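Local coordinates for single-stranded DNA-binding protein (Thermoanaerobacter tengcongensis, PDB 4GS3) that probably binds single-stranded DNA through an oligonucleotide/oligosaccharide-binding (OB) fold, the N-terminal domain of a longer primosome-associated protein, at residues A[14-19]-A[50-55]; A[24-27]-A[33-36]; A[36-41]-A[72-77]. All coordinates share one frame; numbering follows the deposited sequence.

Interaction 1 (A[14-19]-A[50-55]); sequences VTLVGK and DYLPIT
L16 on one strand and the pair L52 and I54 on another face each other across the inside of an OB-fold barrel, and they show how a closed sheet brings strands that are not neighbours in it into side-chain contact. The nearest CA atoms are those of L16 and L52, 9.2 Å apart, too far for main-chain pairing, so methyl groups alone span the gap.

The apolar contacts number two main pairs. L16 extends its fork toward L52 and I54: its CD2 rests on L52 CD1 at 3.7 Å, while its CD1 meets I54 CD1 at 3.8 Å. L52 CD1 also lies 3.9 Å from L16 CD1, so this one methyl of L52 seats against both prongs of the fork. The two leucines approach each other at a slant, whereas L16 and I54 run alongside each other, pointing opposite ways. In I54 the longer branch, CG1, stands opposite the carbonyl carbon (chi1 -44°), and the bend at chi2 (-60°) brings CD1 to the leucine although the side chain does not start out aimed at it.

Polar bonding is left to the strands' own neighbours: L16 pairs through its backbone with I74. On strand 33-43, I54 also packs against F38 and L40.

With methyls alone in touch, the contact has no directional bond to fix it. I54 is buried but both leucines are partly exposed, and the hold probably rests on shape fit and on keeping water from the methyls.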
loop_
_atom_site.group_PDB
_atom_site.type_symbol
_atom_site.label_atom_id
_atom_site.label_comp_id
_atom_site.label_asym_id
_atom_site.label_seq_id
_atom_site.Cartn_x
_atom_site.Cartn_y
_atom_site.Cartn_z
ATOM N N VAL A 14 -5.621 -7.687 5.968
ATOM C CA VAL A 14 -4.859 -8.045 4.783
ATOM C C VAL A 14 -3.381 -7.968 5.140
ATOM O O VAL A 14 -2.944 -6.967 5.697
ATOM C CB VAL A 14 -5.123 -7.034 3.633
ATOM C CG1 VAL A 14 -4.311 -7.460 2.379
ATOM C CG2 VAL A 14 -6.609 -6.963 3.323
ATOM N N THR A 15 -2.627 -9.011 4.825
ATOM C CA THR A 15 -1.152 -8.980 4.949
ATOM C C THR A 15 -0.583 -9.275 3.575
ATOM O O THR A 15 -0.946 -10.280 2.944
ATOM C CB THR A 15 -0.657 -9.962 5.998
ATOM O OG1 THR A 15 -1.227 -9.630 7.264
ATOM C CG2 THR A 15 0.868 -9.861 6.112
ATOM N N LEU A 16 0.355 -8.426 3.143
ATOM C CA LEU A 16 1.007 -8.556 1.839
ATOM C C LEU A 16 2.502 -8.379 2.006
ATOM O O LEU A 16 2.942 -7.504 2.777
ATOM C CB LEU A 16 0.514 -7.483 0.877
ATOM C CG LEU A 16 -1.004 -7.469 0.613
ATOM C CD1 LEU A 16 -1.364 -6.239 -0.173
ATOM C CD2 LEU A 16 -1.474 -8.718 -0.114
ATOM N N VAL A 17 3.281 -9.138 1.252
ATOM C CA VAL A 17 4.719 -8.894 1.115
ATOM C C VAL A 17 4.991 -8.780 -0.357
ATOM O O VAL A 17 4.702 -9.698 -1.133
ATOM C CB VAL A 17 5.555 -10.016 1.732
ATOM C CG1 VAL A 17 7.039 -9.652 1.558
ATOM C CG2 VAL A 17 5.225 -10.236 3.198
ATOM N N GLY A 18 5.537 -7.656 -0.796
ATOM C CA GLY A 18 5.842 -7.475 -2.202
ATOM C C GLY A 18 6.634 -6.206 -2.446
ATOM O O GLY A 18 7.232 -5.648 -1.504
ATOM N N LYS A 19 6.671 -5.779 -3.694
ATOM C CA LYS A 19 7.492 -4.654 -4.090
ATOM C C LYS A 19 6.650 -3.511 -4.596
ATOM O O LYS A 19 5.656 -3.683 -5.305
ATOM C CB LYS A 19 8.482 -5.056 -5.198
ATOM C CG LYS A 19 9.622 -5.918 -4.619
ATOM C CD LYS A 19 10.668 -6.313 -5.579
ATOM C CE LYS A 19 11.638 -7.341 -4.996
ATOM N NZ LYS A 19 12.818 -7.350 -5.906
ATOM N N ASP A 50 0.279 -10.630 -8.670
ATOM C CA ASP A 50 -0.879 -9.785 -8.388
ATOM C C ASP A 50 -0.444 -8.353 -8.220
ATOM O O ASP A 50 0.612 -8.095 -7.635
ATOM C CB ASP A 50 -1.623 -10.302 -7.154
ATOM C CG ASP A 50 -2.262 -11.648 -7.439
ATOM O OD1 ASP A 50 -3.183 -11.675 -8.293
ATOM O OD2 ASP A 50 -1.861 -12.675 -6.826
ATOM N N TYR A 51 -1.231 -7.433 -8.753
ATOM C CA TYR A 51 -0.972 -6.018 -8.714
ATOM C C TYR A 51 -2.072 -5.386 -7.867
ATOM O O TYR A 51 -3.237 -5.341 -8.281
ATOM C CB TYR A 51 -0.959 -5.402 -10.127
ATOM C CG TYR A 51 0.211 -5.990 -10.884
ATOM C CD1 TYR A 51 1.499 -5.594 -10.579
ATOM C CD2 TYR A 51 0.043 -6.921 -11.877
ATOM C CE1 TYR A 51 2.606 -6.067 -11.226
ATOM C CE2 TYR A 51 1.168 -7.477 -12.548
ATOM C CZ TYR A 51 2.417 -7.033 -12.190
ATOM O OH TYR A 51 3.541 -7.533 -12.798
ATOM N N LEU A 52 -1.712 -4.956 -6.661
ATOM C CA LEU A 52 -2.673 -4.662 -5.624
ATOM C C LEU A 52 -2.602 -3.207 -5.196
ATOM O O LEU A 52 -1.523 -2.656 -5.028
ATOM C CB LEU A 52 -2.482 -5.575 -4.418
ATOM C CG LEU A 52 -2.524 -7.050 -4.781
ATOM C CD1 LEU A 52 -2.270 -7.941 -3.616
ATOM C CD2 LEU A 52 -3.846 -7.456 -5.425
ATOM N N PRO A 53 -3.759 -2.579 -5.010
ATOM C CA PRO A 53 -3.801 -1.149 -4.636
ATOM C C PRO A 53 -3.605 -0.945 -3.154
ATOM O O PRO A 53 -4.254 -1.592 -2.323
ATOM C CB PRO A 53 -5.218 -0.774 -5.025
ATOM C CG PRO A 53 -6.020 -2.036 -4.751
ATOM C CD PRO A 53 -5.102 -3.134 -5.192
ATOM N N ILE A 54 -2.700 -0.032 -2.821
ATOM C CA ILE A 54 -2.415 0.348 -1.461
ATOM C C ILE A 54 -2.697 1.858 -1.292
ATOM O O ILE A 54 -2.394 2.645 -2.186
ATOM C CB ILE A 54 -0.945 0.080 -1.073
ATOM C CG1 ILE A 54 -0.436 -1.287 -1.549
ATOM C CG2 ILE A 54 -0.738 0.259 0.409
ATOM C CD1 ILE A 54 -1.165 -2.497 -1.017
ATOM N N THR A 55 -3.192 2.230 -0.131
ATOM C CA THR A 55 -3.324 3.621 0.291
ATOM C C THR A 55 -2.613 3.774 1.605
ATOM O O THR A 55 -2.808 2.939 2.498
ATOM C CB THR A 55 -4.783 4.045 0.396
ATOM O OG1 THR A 55 -5.387 3.942 -0.901
ATOM C CG2 THR A 55 -4.941 5.462 0.971
#

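Interaction 2 (A[24-27]-A[33-36]); sequences LEFS and EKFF
K34, F35 and F36 meet L24, E25, F26 and S27 in an antiparallel beta hairpin at the surface of the OB fold, a worked case of how a short hairpin combines backbone pairing with an edge-to-face aromatic pair. Along the second strand, K34 comes first: its CB lies 4.0 Å from CE1 of F26, at the edge of that ring, and its CG is close to the same carbon. F35 contributes mainly its carbonyl. S27 N donates to F35 O at 2.8 Å, nearly straight at the hydrogen (171°), and S27 OG lies 3.0 Å from the same F35 O, at most a weak bond.

F36 is the non-hydrogen-bonded partner of F26, and both rings lie on one face of the sheet. With CG anti to the backbone N in F26 (chi1 175°), its ring turns an edge toward the face of F36, a T-shaped stack with centroids 5.9 Å apart and planes at 76°. L24 lies roughly perpendicular to the F36 side chain, CD2 packing on its CB, and also reaches F61 and L66. Between the strands, F36 CA makes a CA-H...O contact of 3.2 Å with E25 O.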
loop_
_atom_site.group_PDB
_atom_site.type_symbol
_atom_site.label_atom_id
_atom_site.label_comp_id
_atom_site.label_asym_id
_atom_site.label_seq_id
_atom_site.Cartn_x
_atom_site.Cartn_y
_atom_site.Cartn_z
ATOM N N LEU A 24 4.466 6.228 -5.256
ATOM C CA LEU A 24 3.459 6.874 -4.404
ATOM C C LEU A 24 2.945 8.120 -5.100
ATOM O O LEU A 24 3.676 9.017 -5.503
ATOM C CB LEU A 24 4.016 7.196 -3.024
ATOM C CG LEU A 24 3.804 6.069 -1.977
ATOM C CD1 LEU A 24 4.641 4.876 -2.410
ATOM C CD2 LEU A 24 4.130 6.608 -0.606
ATOM N N GLU A 25 1.633 8.193 -5.264
ATOM C CA GLU A 25 1.000 9.300 -5.968
ATOM C C GLU A 25 0.094 9.945 -4.964
ATOM O O GLU A 25 -0.728 9.269 -4.328
ATOM C CB GLU A 25 0.278 8.780 -7.210
ATOM C CG GLU A 25 1.282 8.303 -8.273
ATOM C CD GLU A 25 0.921 7.780 -9.642
ATOM O OE1 GLU A 25 -0.326 7.890 -9.908
ATOM O OE2 GLU A 25 1.769 7.286 -10.517
ATOM N N PHE A 26 0.226 11.216 -4.793
ATOM C CA PHE A 26 -0.615 11.949 -3.864
ATOM C C PHE A 26 -2.045 11.763 -4.274
ATOM O O PHE A 26 -2.381 11.951 -5.448
ATOM C CB PHE A 26 -0.134 13.418 -3.912
ATOM C CG PHE A 26 -1.037 14.281 -3.069
ATOM C CD1 PHE A 26 -0.907 14.272 -1.681
ATOM C CD2 PHE A 26 -2.002 15.061 -3.640
ATOM C CE1 PHE A 26 -1.727 15.055 -0.922
ATOM C CE2 PHE A 26 -2.810 15.878 -2.859
ATOM C CZ PHE A 26 -2.685 15.895 -1.487
ATOM N N SER A 27 -2.907 11.397 -3.327
ATOM C CA SER A 27 -4.318 11.413 -3.704
ATOM C C SER A 27 -4.927 12.727 -3.211
ATOM O O SER A 27 -5.313 13.589 -3.997
ATOM C CB SER A 27 -5.101 10.256 -3.108
ATOM O OG SER A 27 -4.839 10.098 -1.733
ATOM N N GLU A 33 -3.752 16.012 6.679
ATOM C CA GLU A 33 -3.031 14.733 6.536
ATOM C C GLU A 33 -2.973 14.297 5.087
ATOM O O GLU A 33 -3.975 14.213 4.405
ATOM C CB GLU A 33 -3.756 13.689 7.434
ATOM C CG GLU A 33 -3.027 12.332 7.462
ATOM C CD GLU A 33 -3.639 11.277 8.343
ATOM O OE1 GLU A 33 -4.698 11.507 9.015
ATOM O OE2 GLU A 33 -3.129 10.144 8.499
ATOM N N LYS A 34 -1.809 13.961 4.572
ATOM C CA LYS A 34 -1.569 13.602 3.174
ATOM C C LYS A 34 -1.642 12.071 3.015
ATOM O O LYS A 34 -1.023 11.324 3.782
ATOM C CB LYS A 34 -0.218 14.094 2.694
ATOM C CG LYS A 34 0.007 15.602 2.794
ATOM C CD LYS A 34 1.481 15.932 2.533
ATOM C CE LYS A 34 1.722 17.379 2.103
ATOM N NZ LYS A 34 1.532 18.323 3.246
ATOM N N PHE A 35 -2.388 11.623 2.022
ATOM C CA PHE A 35 -2.526 10.252 1.642
ATOM C C PHE A 35 -1.982 10.050 0.219
ATOM O O PHE A 35 -2.119 10.897 -0.668
ATOM C CB PHE A 35 -3.984 9.753 1.764
ATOM C CG PHE A 35 -4.430 9.663 3.214
ATOM C CD1 PHE A 35 -4.854 10.829 3.858
ATOM C CD2 PHE A 35 -4.397 8.457 3.889
ATOM C CE1 PHE A 35 -5.258 10.757 5.172
ATOM C CE2 PHE A 35 -4.799 8.424 5.208
ATOM C CZ PHE A 35 -5.201 9.565 5.852
ATOM N N PHE A 36 -1.425 8.856 0.053
ATOM C CA PHE A 36 -0.814 8.443 -1.188
ATOM C C PHE A 36 -1.349 7.062 -1.597
ATOM O O PHE A 36 -1.607 6.228 -0.730
ATOM C CB PHE A 36 0.672 8.336 -1.033
ATOM C CG PHE A 36 1.316 9.666 -0.693
ATOM C CD1 PHE A 36 1.307 10.101 0.624
ATOM C CD2 PHE A 36 1.853 10.437 -1.660
ATOM C CE1 PHE A 36 1.857 11.312 0.951
ATOM C CE2 PHE A 36 2.456 11.661 -1.326
ATOM C CZ PHE A 36 2.443 12.083 -0.032
#

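Interaction 3 (A[36-41]-A[72-77]); sequences FNFILE and VKIEGQ
The hydrophobic core of the OB-fold barrel is the setting here: two strands that are not sheet neighbours turn their inward side chains at each other, an example of how the barrel interior is filled. Their segment axes come no nearer than 9.8 Å and run at 113° to one another, so contact falls to four buried apolar residues, F38 and L40 against V72 and I74.

L40 and I74 each take part in two of the three contacts. L40 CD1 presses on V72 CG2 at 3.5 Å, the two side chains meeting at an angle, and L40 CD2 reaches tip to tip toward I74 CD1 at 4.2 Å. The fork gets there because CG of L40 stands opposite the backbone N (chi1 -167°). V72 offers the methyl that lies between its own N and carbonyl carbon. I74 CD1 is shared, for F38 CZ also lies 4.0 Å from it, the methyl standing obliquely to the ring and arriving from the opposite direction.

Other strands complete the core: strand 14-20 gives L16 to L40 and V20 to F38, strand 49-57 sets I54 beside F38 and L40, and strand 93-105 backs V72 and I74 with I102.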
loop_
_atom_site.group_PDB
_atom_site.type_symbol
_atom_site.label_atom_id
_atom_site.label_comp_id
_atom_site.label_asym_id
_atom_site.label_seq_id
_atom_site.Cartn_x
_atom_site.Cartn_y
_atom_site.Cartn_z
ATOM N N PHE A 36 -1.425 8.856 0.053
ATOM C CA PHE A 36 -0.814 8.443 -1.188
ATOM C C PHE A 36 -1.349 7.062 -1.597
ATOM O O PHE A 36 -1.607 6.228 -0.730
ATOM C CB PHE A 36 0.672 8.336 -1.033
ATOM C CG PHE A 36 1.316 9.666 -0.693
ATOM C CD1 PHE A 36 1.307 10.101 0.624
ATOM C CD2 PHE A 36 1.853 10.437 -1.660
ATOM C CE1 PHE A 36 1.857 11.312 0.951
ATOM C CE2 PHE A 36 2.456 11.661 -1.326
ATOM C CZ PHE A 36 2.443 12.083 -0.032
ATOM N N ASN A 37 -1.472 6.851 -2.875
ATOM C CA ASN A 37 -1.814 5.562 -3.434
ATOM C C ASN A 37 -0.626 5.004 -4.197
ATOM O O ASN A 37 0.132 5.762 -4.812
ATOM C CB ASN A 37 -2.946 5.755 -4.471
ATOM C CG ASN A 37 -4.263 6.170 -3.886
ATOM O OD1 ASN A 37 -4.716 5.683 -2.856
ATOM N ND2 ASN A 37 -4.927 7.081 -4.569
ATOM N N PHE A 38 -0.472 3.679 -4.220
ATOM C CA PHE A 38 0.525 3.043 -5.049
ATOM C C PHE A 38 0.088 1.601 -5.298
ATOM O O PHE A 38 -0.753 1.070 -4.585
ATOM C CB PHE A 38 1.924 3.104 -4.453
ATOM C CG PHE A 38 2.146 2.330 -3.200
ATOM C CD1 PHE A 38 1.825 2.857 -1.962
ATOM C CD2 PHE A 38 2.699 1.066 -3.242
ATOM C CE1 PHE A 38 2.080 2.181 -0.797
ATOM C CE2 PHE A 38 2.959 0.372 -2.075
ATOM C CZ PHE A 38 2.657 0.948 -0.858
ATOM N N ILE A 39 0.716 0.951 -6.276
ATOM C CA ILE A 39 0.480 -0.449 -6.552
ATOM C C ILE A 39 1.626 -1.292 -6.038
ATOM O O ILE A 39 2.796 -0.949 -6.231
ATOM C CB ILE A 39 0.340 -0.646 -8.080
ATOM C CG1 ILE A 39 -0.815 0.203 -8.634
ATOM C CG2 ILE A 39 0.192 -2.132 -8.442
ATOM C CD1 ILE A 39 -2.152 -0.028 -7.989
ATOM N N LEU A 40 1.277 -2.394 -5.383
ATOM C CA LEU A 40 2.225 -3.373 -4.874
ATOM C C LEU A 40 2.185 -4.599 -5.771
ATOM O O LEU A 40 1.097 -5.132 -6.034
ATOM C CB LEU A 40 1.850 -3.743 -3.424
ATOM C CG LEU A 40 2.917 -4.517 -2.658
ATOM C CD1 LEU A 40 4.038 -3.594 -2.244
ATOM C CD2 LEU A 40 2.288 -5.225 -1.464
ATOM N N GLU A 41 3.349 -5.083 -6.205
ATOM C CA GLU A 41 3.456 -6.337 -6.940
ATOM C C GLU A 41 3.740 -7.457 -5.965
ATOM O O GLU A 41 4.764 -7.428 -5.255
ATOM C CB GLU A 41 4.581 -6.237 -7.981
ATOM C CG GLU A 41 4.801 -7.470 -8.804
ATOM C CD GLU A 41 6.007 -7.328 -9.718
ATOM O OE1 GLU A 41 7.106 -7.195 -9.137
ATOM O OE2 GLU A 41 5.814 -7.342 -10.945
ATOM N N VAL A 72 8.397 -4.461 0.828
ATOM C CA VAL A 72 7.683 -4.099 2.043
ATOM C C VAL A 72 6.792 -5.260 2.476
ATOM O O VAL A 72 6.328 -6.062 1.683
ATOM C CB VAL A 72 6.847 -2.835 1.861
ATOM C CG1 VAL A 72 7.687 -1.636 1.571
ATOM C CG2 VAL A 72 5.788 -2.995 0.770
ATOM N N LYS A 73 6.537 -5.266 3.782
ATOM C CA LYS A 73 5.425 -6.018 4.361
ATOM C C LYS A 73 4.391 -5.002 4.815
ATOM O O LYS A 73 4.728 -4.059 5.564
ATOM C CB LYS A 73 5.857 -6.878 5.521
ATOM C CG LYS A 73 4.742 -7.679 6.147
ATOM C CD LYS A 73 5.211 -8.585 7.244
ATOM C CE LYS A 73 4.134 -9.417 7.827
ATOM N NZ LYS A 73 4.545 -10.214 9.017
ATOM N N ILE A 74 3.140 -5.176 4.404
ATOM C CA ILE A 74 2.047 -4.311 4.737
ATOM C C ILE A 74 0.975 -5.088 5.452
ATOM O O ILE A 74 0.627 -6.203 5.013
ATOM C CB ILE A 74 1.433 -3.651 3.496
ATOM C CG1 ILE A 74 2.498 -2.752 2.833
ATOM C CG2 ILE A 74 0.176 -2.883 3.747
ATOM C CD1 ILE A 74 2.148 -2.274 1.480
ATOM N N GLU A 75 0.425 -4.526 6.511
ATOM C CA GLU A 75 -0.806 -4.968 7.101
ATOM C C GLU A 75 -1.818 -3.851 6.929
ATOM O O GLU A 75 -1.512 -2.691 7.195
ATOM C CB GLU A 75 -0.737 -5.340 8.587
ATOM C CG GLU A 75 -2.007 -6.117 9.038
ATOM C CD GLU A 75 -3.269 -5.373 9.344
ATOM O OE1 GLU A 75 -4.392 -5.914 9.209
ATOM O OE2 GLU A 75 -3.172 -4.156 9.682
ATOM N N GLY A 76 -3.055 -4.178 6.577
ATOM C CA GLY A 76 -4.077 -3.179 6.477
ATOM C C GLY A 76 -5.467 -3.757 6.322
ATOM O O GLY A 76 -5.686 -4.917 6.518
ATOM N N GLN A 77 -6.367 -2.869 6.007
ATOM C CA GLN A 77 -7.791 -3.129 5.934
ATOM C C GLN A 77 -8.216 -3.047 4.483
ATOM O O GLN A 77 -7.862 -2.054 3.814
ATOM C CB GLN A 77 -8.539 -2.064 6.734
ATOM C CG GLN A 77 -10.017 -2.248 6.947
ATOM C CD GLN A 77 -10.613 -1.152 7.824
ATOM O OE1 GLN A 77 -10.329 0.022 7.600
ATOM N NE2 GLN A 77 -11.334 -1.525 8.831
#

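Interactions 1 and 3 are two contacts within one barrel interior: their centres lie about 4 Å apart, their segments alternate along the chain, and L16 and I54 of the first both touch L40 of the third. Backbone pairing joins them, V14 N lying 2.8 Å from G76 O, and T55 OG1 is 2.7 Å from N37 OD1. Interaction 2 sits on the surface, its centre about 16 Å from that of interaction 1 and about 13 Å from that of interaction 3. F36, which stacks in interaction 2, begins the segment whose F38 and L40 act in interaction 3, and L24 CD1 packs 3.5 Å from F38 CD1. Strand 33-43 therefore serves both regions of this domain.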